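Long-range contacts in aspartate-semialdehyde dehydrogenase 2 (Vibrio cholerae, PDB 2QZ9), which catalyses the NADPH-dependent reductive dephosphorylation of L-aspartyl-4-phosphate to L-aspartate-semialdehyde, a step on the way to lysine, methionine and threonine: residues N130-Q135 / Y242-A247; V154-S159 / P233-V238. One frame throughout, in Å; residues are numbered along the deposited sequence.

Contact 1: residues N130-Q135 / Y242-A247; sequences NCSTIQ and YGHAEA
His-244 meets the start of helix 131-147 just where strand 244-252 begins. Its ring presents an edge to Cys-131: CE1 of His-244 lies 3.3 Å from SG of Cys-131, and the sulfur sits close to the ring plane, 76° off the ring normal. With chi1 at -65°, CG of His-244 turns away from the carbonyl carbon and swings the ring toward the helix start. The backbone of His-244 is held as well, since NE2 of Gln-135 donates to O of His-244 over 3.2 Å. The N-H points well at the oxygen (162°), which lies in the plane of the Gln-135 amide, while NE2 stands above the plane of the His-244 carbonyl, off its lone pairs. OE1 of the same amide rests 3.6 Å from CB of His-244, so the glutamine touches this residue with both branches of its amide. Ala-245 turns its methyl away from the helix, against Trp-310 and Val-312 of strand 306-313. Glu-246 reaches back to the helix on an extended chain, meeting Gln-135 from the opposite direction; its OE1 lies 3.5 Å from CG of Gln-135. OE2 of Glu-246 comes 2.6 Å from O of Ser-132, and CB of Ser-132 is 3.3 Å from the same OE2. Asn-130 caps the helix that carries these partners: its OD1 accepts from both N and OG1 of Thr-133. Two oxygens as close as those of Glu-246 and Ser-132 suggest that the buried acid is probably protonated. At the imidazole edge, ND1 of His-244 is slightly farther from SG of Cys-131, at 3.6 Å; the cysteine that forms the acyl-thioester intermediate thus lies directly beside the predicted proton acceptor.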
ATOM      1  N   ASN A 130      -2.422  15.597 -11.787  1.00 28.61           N
ATOM      2  CA  ASN A 130      -3.011  14.665 -10.841  1.00 29.40           C
ATOM      3  C   ASN A 130      -2.261  14.661  -9.494  1.00 28.73           C
ATOM      4  O   ASN A 130      -1.045  14.800  -9.448  1.00 27.61           O
ATOM      5  CB  ASN A 130      -3.093  13.302 -11.559  1.00 30.29           C
ATOM      6  CG  ASN A 130      -2.798  12.129 -10.684  1.00 33.00           C
ATOM      7  OD1 ASN A 130      -1.635  11.785 -10.456  1.00 34.61           O
ATOM      8  ND2 ASN A 130      -3.854  11.455 -10.227  1.00 36.89           N
ATOM      9  N   CYS A 131      -2.996  14.542  -8.395  1.00 29.53           N
ATOM     10  CA  CYS A 131      -2.388  14.633  -7.066  1.00 30.94           C
ATOM     11  C   CYS A 131      -1.172  13.737  -6.843  1.00 30.21           C
ATOM     12  O   CYS A 131      -0.151  14.216  -6.358  1.00 30.54           O
ATOM     13  CB  CYS A 131      -3.415  14.442  -5.950  1.00 31.58           C
ATOM     14  SG  CYS A 131      -4.704  13.225  -6.241  1.00 40.59           S
ATOM     15  N   SER A 132      -1.290  12.459  -7.204  1.00 29.57           N
ATOM     16  CA  SER A 132      -0.248  11.446  -7.014  1.00 29.29           C
ATOM     17  C   SER A 132       1.037  11.803  -7.740  1.00 28.72           C
ATOM     18  O   SER A 132       2.135  11.614  -7.217  1.00 29.05           O
ATOM     19  CB  SER A 132      -0.731  10.106  -7.544  1.00 29.55           C
ATOM     20  OG  SER A 132      -1.932   9.732  -6.906  1.00 33.01           O
ATOM     21  N   THR A 133       0.883  12.310  -8.957  1.00 27.68           N
ATOM     22  CA  THR A 133       1.991  12.765  -9.767  1.00 27.18           C
ATOM     23  C   THR A 133       2.679  13.988  -9.133  1.00 26.35           C
ATOM     24  O   THR A 133       3.901  13.977  -8.940  1.00 26.23           O
ATOM     25  CB  THR A 133       1.516  13.050 -11.224  1.00 27.12           C
ATOM     26  OG1 THR A 133       0.923  11.855 -11.755  1.00 27.44           O
ATOM     27  CG2 THR A 133       2.692  13.452 -12.111  1.00 27.61           C
ATOM     28  N   ILE A 134       1.902  15.018  -8.793  1.00 25.52           N
ATOM     29  CA  ILE A 134       2.449  16.216  -8.110  1.00 24.74           C
ATOM     30  C   ILE A 134       3.404  15.851  -6.967  1.00 25.10           C
ATOM     31  O   ILE A 134       4.554  16.264  -6.970  1.00 25.28           O
ATOM     32  CB  ILE A 134       1.340  17.163  -7.562  1.00 24.65           C
ATOM     33  CG1 ILE A 134       0.608  17.884  -8.700  1.00 22.83           C
ATOM     34  CG2 ILE A 134       1.930  18.218  -6.607  1.00 23.62           C
ATOM     35  CD1 ILE A 134      -0.723  18.511  -8.270  1.00 23.43           C
ATOM     36  N   GLN A 135       2.931  15.079  -5.999  1.00 25.42           N
ATOM     37  CA  GLN A 135       3.746  14.788  -4.808  1.00 26.06           C
ATOM     38  C   GLN A 135       4.959  13.930  -5.100  1.00 26.23           C
ATOM     39  O   GLN A 135       5.999  14.097  -4.462  1.00 26.80           O
ATOM     40  CB  GLN A 135       2.910  14.162  -3.686  1.00 25.56           C
ATOM     41  CG  GLN A 135       2.381  12.749  -3.948  1.00 25.58           C
ATOM     42  CD  GLN A 135       1.525  12.238  -2.808  1.00 26.48           C
ATOM     43  OE1 GLN A 135       0.397  12.687  -2.630  1.00 28.80           O
ATOM     44  NE2 GLN A 135       2.058  11.292  -2.025  1.00 25.57           N
ATOM     45  N   TYR A 242      -8.192  11.500   4.248  1.00 37.09           N
ATOM     46  CA  TYR A 242      -7.429  12.516   3.519  1.00 37.17           C
ATOM     47  C   TYR A 242      -5.940  12.165   3.435  1.00 35.64           C
ATOM     48  O   TYR A 242      -5.409  11.457   4.303  1.00 35.40           O
ATOM     49  CB  TYR A 242      -7.610  13.890   4.186  1.00 39.23           C
ATOM     50  CG  TYR A 242      -9.039  14.123   4.645  1.00 42.40           C
ATOM     51  CD1 TYR A 242     -10.042  14.456   3.730  1.00 44.08           C
ATOM     52  CD2 TYR A 242      -9.389  13.976   5.987  1.00 44.18           C
ATOM     53  CE1 TYR A 242     -11.363  14.652   4.146  1.00 45.56           C
ATOM     54  CE2 TYR A 242     -10.701  14.174   6.417  1.00 46.16           C
ATOM     55  CZ  TYR A 242     -11.680  14.506   5.488  1.00 45.19           C
ATOM     56  OH  TYR A 242     -12.973  14.700   5.914  1.00 45.76           O
ATOM     57  N   GLY A 243      -5.281  12.669   2.392  1.00 33.23           N
ATOM     58  CA  GLY A 243      -3.857  12.422   2.142  1.00 31.15           C
ATOM     59  C   GLY A 243      -3.593  11.189   1.285  1.00 30.04           C
ATOM     60  O   GLY A 243      -4.270  10.178   1.413  1.00 29.44           O
ATOM     61  N   HIS A 244      -2.601  11.269   0.402  1.00 28.87           N
ATOM     62  CA  HIS A 244      -2.128  10.078  -0.304  1.00 27.95           C
ATOM     63  C   HIS A 244      -0.707   9.802   0.119  1.00 27.70           C
ATOM     64  O   HIS A 244       0.033  10.719   0.421  1.00 27.45           O
ATOM     65  CB  HIS A 244      -2.166  10.247  -1.824  1.00 27.33           C
ATOM     66  CG  HIS A 244      -3.541  10.402  -2.384  1.00 26.55           C
ATOM     67  ND1 HIS A 244      -3.779  10.954  -3.629  1.00 27.62           N
ATOM     68  CD2 HIS A 244      -4.751  10.086  -1.876  1.00 23.73           C
ATOM     69  CE1 HIS A 244      -5.078  10.955  -3.864  1.00 24.79           C
ATOM     70  NE2 HIS A 244      -5.691  10.439  -2.814  1.00 26.96           N
ATOM     71  N   ALA A 245      -0.343   8.527   0.135  1.00 27.37           N
ATOM     72  CA  ALA A 245       1.018   8.113   0.408  1.00 26.91           C
ATOM     73  C   ALA A 245       1.498   7.262  -0.762  1.00 26.54           C
ATOM     74  O   ALA A 245       0.698   6.609  -1.425  1.00 26.55           O
ATOM     75  CB  ALA A 245       1.071   7.324   1.702  1.00 26.97           C
ATOM     76  N   GLU A 246       2.801   7.284  -1.015  1.00 26.42           N
ATOM     77  CA  GLU A 246       3.389   6.495  -2.091  1.00 26.68           C
ATOM     78  C   GLU A 246       4.689   5.863  -1.642  1.00 26.50           C
ATOM     79  O   GLU A 246       5.531   6.484  -1.007  1.00 25.35           O
ATOM     80  CB  GLU A 246       3.681   7.357  -3.320  1.00 26.52           C
ATOM     81  CG  GLU A 246       2.453   7.935  -3.993  1.00 28.57           C
ATOM     82  CD  GLU A 246       2.764   9.155  -4.840  1.00 31.87           C
ATOM     83  OE1 GLU A 246       3.881   9.720  -4.748  1.00 31.93           O
ATOM     84  OE2 GLU A 246       1.871   9.550  -5.605  1.00 33.71           O
ATOM     85  N   ALA A 247       4.837   4.611  -2.016  1.00 26.79           N
ATOM     86  CA  ALA A 247       6.090   3.923  -1.895  1.00 27.48           C
ATOM     87  C   ALA A 247       6.830   4.030  -3.230  1.00 27.17           C
ATOM     88  O   ALA A 247       6.388   3.461  -4.234  1.00 27.47           O
ATOM     89  CB  ALA A 247       5.789   2.484  -1.577  1.00 27.14           C
TER

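Contact 2: residues V154-S159 / P233-V238; sequences VTTYQS and PTCVRV
OG1 of Thr-156 is gripped twice: it accepts from N of Val-236 at 3.1 Å and donates to OE1 of Gln-158 at 2.7 Å, in the carbonyl plane and on a lone pair. The hydroxyl reaches both because it sits between the backbone N and the carbonyl carbon of its own residue (chi1 73°), and it takes the N-H that a main-chain oxygen would receive in regular pairing. Before it, the strands pair in parallel, with N of Thr-234 bonded to O of Val-154 at 2.9 Å and N of Thr-156 to O of Thr-234. Farther on, a single bridge joins Gln-158 and Arg-237: N of Gln-158 donates to O of Val-236, and N of Val-238 to O of Gln-158 at 2.9 Å. Arg-237, bent at chi2 and chi3, brings the edge of its guanidinium to the backbone, where NH1 bonds O of Ser-159 at 3.0 Å. Gln-158 and Arg-237 are both predicted substrate ligands, so this end of the pairing probably shapes the substrate pocket. Strand 230-234 borders the six-stranded sheet within the chain; helix 211-224 packs Met-216 on Val-154 and Cys-235, while OH of Tyr-157 is hydrogen-bonded to O of Thr-156 of the second subunit.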
ATOM      1  N   VAL A 154       6.385   2.491  -8.435  1.00 27.01           N
ATOM      2  CA  VAL A 154       5.628   3.221  -7.420  1.00 26.81           C
ATOM      3  C   VAL A 154       4.303   2.511  -7.122  1.00 26.98           C
ATOM      4  O   VAL A 154       3.607   2.070  -8.031  1.00 28.00           O
ATOM      5  CB  VAL A 154       5.393   4.696  -7.859  1.00 26.66           C
ATOM      6  CG1 VAL A 154       4.640   4.749  -9.184  1.00 24.82           C
ATOM      7  CG2 VAL A 154       4.694   5.507  -6.775  1.00 26.27           C
ATOM      8  N   THR A 155       3.990   2.345  -5.845  1.00 26.89           N
ATOM      9  CA  THR A 155       2.693   1.824  -5.441  1.00 27.11           C
ATOM     10  C   THR A 155       2.109   2.833  -4.474  1.00 26.74           C
ATOM     11  O   THR A 155       2.833   3.438  -3.686  1.00 26.72           O
ATOM     12  CB  THR A 155       2.765   0.416  -4.793  1.00 27.59           C
ATOM     13  OG1 THR A 155       3.368   0.509  -3.487  1.00 30.61           O
ATOM     14  CG2 THR A 155       3.583  -0.543  -5.666  1.00 26.47           C
ATOM     15  N   THR A 156       0.803   3.017  -4.546  1.00 25.88           N
ATOM     16  CA  THR A 156       0.180   4.112  -3.847  1.00 25.86           C
ATOM     17  C   THR A 156      -0.797   3.618  -2.800  1.00 25.52           C
ATOM     18  O   THR A 156      -1.262   2.482  -2.840  1.00 24.73           O
ATOM     19  CB  THR A 156      -0.539   5.076  -4.823  1.00 25.88           C
ATOM     20  OG1 THR A 156      -1.738   4.453  -5.297  1.00 26.85           O
ATOM     21  CG2 THR A 156       0.367   5.420  -6.010  1.00 24.81           C
ATOM     22  N   TYR A 157      -1.055   4.492  -1.838  1.00 25.55           N
ATOM     23  CA  TYR A 157      -1.918   4.204  -0.716  1.00 25.60           C
ATOM     24  C   TYR A 157      -2.840   5.418  -0.710  1.00 26.35           C
ATOM     25  O   TYR A 157      -2.580   6.400  -0.016  1.00 25.83           O
ATOM     26  CB  TYR A 157      -1.066   4.079   0.563  1.00 24.95           C
ATOM     27  CG  TYR A 157      -0.088   2.911   0.506  1.00 24.39           C
ATOM     28  CD1 TYR A 157       1.046   2.949  -0.321  1.00 23.34           C
ATOM     29  CD2 TYR A 157      -0.308   1.758   1.265  1.00 24.53           C
ATOM     30  CE1 TYR A 157       1.921   1.868  -0.395  1.00 23.42           C
ATOM     31  CE2 TYR A 157       0.578   0.681   1.206  1.00 24.70           C
ATOM     32  CZ  TYR A 157       1.681   0.748   0.370  1.00 23.67           C
ATOM     33  OH  TYR A 157       2.527  -0.317   0.304  1.00 25.15           O
ATOM     34  N   GLN A 158      -3.882   5.354  -1.540  1.00 26.76           N
ATOM     35  CA  GLN A 158      -4.698   6.534  -1.852  1.00 28.82           C
ATOM     36  C   GLN A 158      -6.010   6.622  -1.075  1.00 29.05           C
ATOM     37  O   GLN A 158      -6.787   5.673  -1.027  1.00 28.47           O
ATOM     38  CB  GLN A 158      -4.962   6.629  -3.375  1.00 28.37           C
ATOM     39  CG  GLN A 158      -3.713   7.076  -4.149  1.00 30.05           C
ATOM     40  CD  GLN A 158      -3.907   7.122  -5.659  1.00 30.48           C
ATOM     41  OE1 GLN A 158      -3.408   6.258  -6.387  1.00 32.62           O
ATOM     42  NE2 GLN A 158      -4.621   8.136  -6.136  1.00 31.00           N
ATOM     43  N   SER A 159      -6.248   7.781  -0.476  1.00 30.74           N
ATOM     44  CA  SER A 159      -7.426   7.996   0.360  1.00 32.58           C
ATOM     45  C   SER A 159      -8.707   8.127  -0.463  1.00 34.04           C
ATOM     46  O   SER A 159      -8.668   8.466  -1.669  1.00 34.29           O
ATOM     47  CB  SER A 159      -7.232   9.224   1.232  1.00 32.49           C
ATOM     48  OG  SER A 159      -7.067  10.378   0.433  1.00 32.31           O
ATOM     49  N   PRO A 233       3.514   1.998 -12.230  1.00 26.99           N
ATOM     50  CA  PRO A 233       2.644   2.147 -11.062  1.00 27.28           C
ATOM     51  C   PRO A 233       1.680   0.990 -10.774  1.00 27.17           C
ATOM     52  O   PRO A 233       1.244   0.302 -11.691  1.00 27.15           O
ATOM     53  CB  PRO A 233       1.834   3.425 -11.392  1.00 26.77           C
ATOM     54  CG  PRO A 233       2.186   3.769 -12.865  1.00 28.09           C
ATOM     55  CD  PRO A 233       2.861   2.534 -13.433  1.00 26.81           C
ATOM     56  N   THR A 234       1.394   0.778  -9.487  1.00 27.32           N
ATOM     57  CA  THR A 234       0.183   0.094  -9.034  1.00 27.40           C
ATOM     58  C   THR A 234      -0.505   1.051  -8.059  1.00 27.75           C
ATOM     59  O   THR A 234       0.059   1.390  -7.012  1.00 27.05           O
ATOM     60  CB  THR A 234       0.465  -1.256  -8.309  1.00 27.92           C
ATOM     61  OG1 THR A 234       1.032  -2.205  -9.219  1.00 28.02           O
ATOM     62  CG2 THR A 234      -0.823  -1.852  -7.716  1.00 27.82           C
ATOM     63  N   CYS A 235      -1.717   1.485  -8.406  1.00 27.81           N
ATOM     64  CA  CYS A 235      -2.483   2.409  -7.575  1.00 28.33           C
ATOM     65  C   CYS A 235      -3.585   1.694  -6.780  1.00 28.20           C
ATOM     66  O   CYS A 235      -4.398   0.958  -7.344  1.00 27.96           O
ATOM     67  CB  CYS A 235      -3.066   3.527  -8.443  1.00 28.73           C
ATOM     68  SG  CYS A 235      -1.790   4.529  -9.263  1.00 31.63           S
ATOM     69  N   VAL A 236      -3.593   1.915  -5.463  1.00 28.52           N
ATOM     70  CA  VAL A 236      -4.483   1.196  -4.539  1.00 27.65           C
ATOM     71  C   VAL A 236      -5.289   2.177  -3.671  1.00 28.12           C
ATOM     72  O   VAL A 236      -4.725   3.107  -3.105  1.00 26.77           O
ATOM     73  CB  VAL A 236      -3.679   0.219  -3.614  1.00 27.71           C
ATOM     74  CG1 VAL A 236      -4.611  -0.584  -2.701  1.00 25.86           C
ATOM     75  CG2 VAL A 236      -2.772  -0.742  -4.441  1.00 26.89           C
ATOM     76  N   ARG A 237      -6.609   1.971  -3.582  1.00 28.67           N
ATOM     77  CA  ARG A 237      -7.423   2.733  -2.637  1.00 29.56           C
ATOM     78  C   ARG A 237      -7.320   2.108  -1.248  1.00 29.92           C
ATOM     79  O   ARG A 237      -7.495   0.893  -1.097  1.00 30.52           O
ATOM     80  CB  ARG A 237      -8.890   2.772  -3.071  1.00 29.66           C
ATOM     81  CG  ARG A 237      -9.769   3.687  -2.205  1.00 30.55           C
ATOM     82  CD  ARG A 237      -9.755   5.149  -2.679  1.00 30.93           C
ATOM     83  NE  ARG A 237     -10.185   5.283  -4.064  1.00 32.81           N
ATOM     84  CZ  ARG A 237      -9.994   6.359  -4.827  1.00 32.54           C
ATOM     85  NH1 ARG A 237      -9.345   7.429  -4.370  1.00 32.93           N
ATOM     86  NH2 ARG A 237     -10.431   6.345  -6.070  1.00 33.45           N
ATOM     87  N   VAL A 238      -7.039   2.935  -0.247  1.00 30.57           N
ATOM     88  CA  VAL A 238      -6.962   2.467   1.144  1.00 31.91           C
ATOM     89  C   VAL A 238      -8.004   3.184   2.033  1.00 32.88           C
ATOM     90  O   VAL A 238      -8.506   4.242   1.640  1.00 32.61           O
ATOM     91  CB  VAL A 238      -5.517   2.593   1.721  1.00 31.55           C
ATOM     92  CG1 VAL A 238      -4.567   1.652   0.974  1.00 31.04           C
ATOM     93  CG2 VAL A 238      -5.018   4.048   1.673  1.00 31.78           C
TER

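The two contacts lie with their centres about 9 Å apart and share one mixed sheet, in which strand 149-158 runs between 230-234 and 244-252. Contact 2 supplies the parallel pairing at the sheet's border, and contact 1 joins the next strand to helix 131-147. Main-chain bonds probably tie them together: O of Ala-245 to N of Tyr-157 (2.8 Å) and N of Ala-247 to O of Thr-155. Both segments of contact 2 fall between those of contact 1 in the sequence, in the order helix, strand, strand, strand. Thus the catalytic Cys-131, the predicted proton acceptor His-244 and the predicted substrate ligands of contact 2 are set on one framework, which also reaches the second subunit.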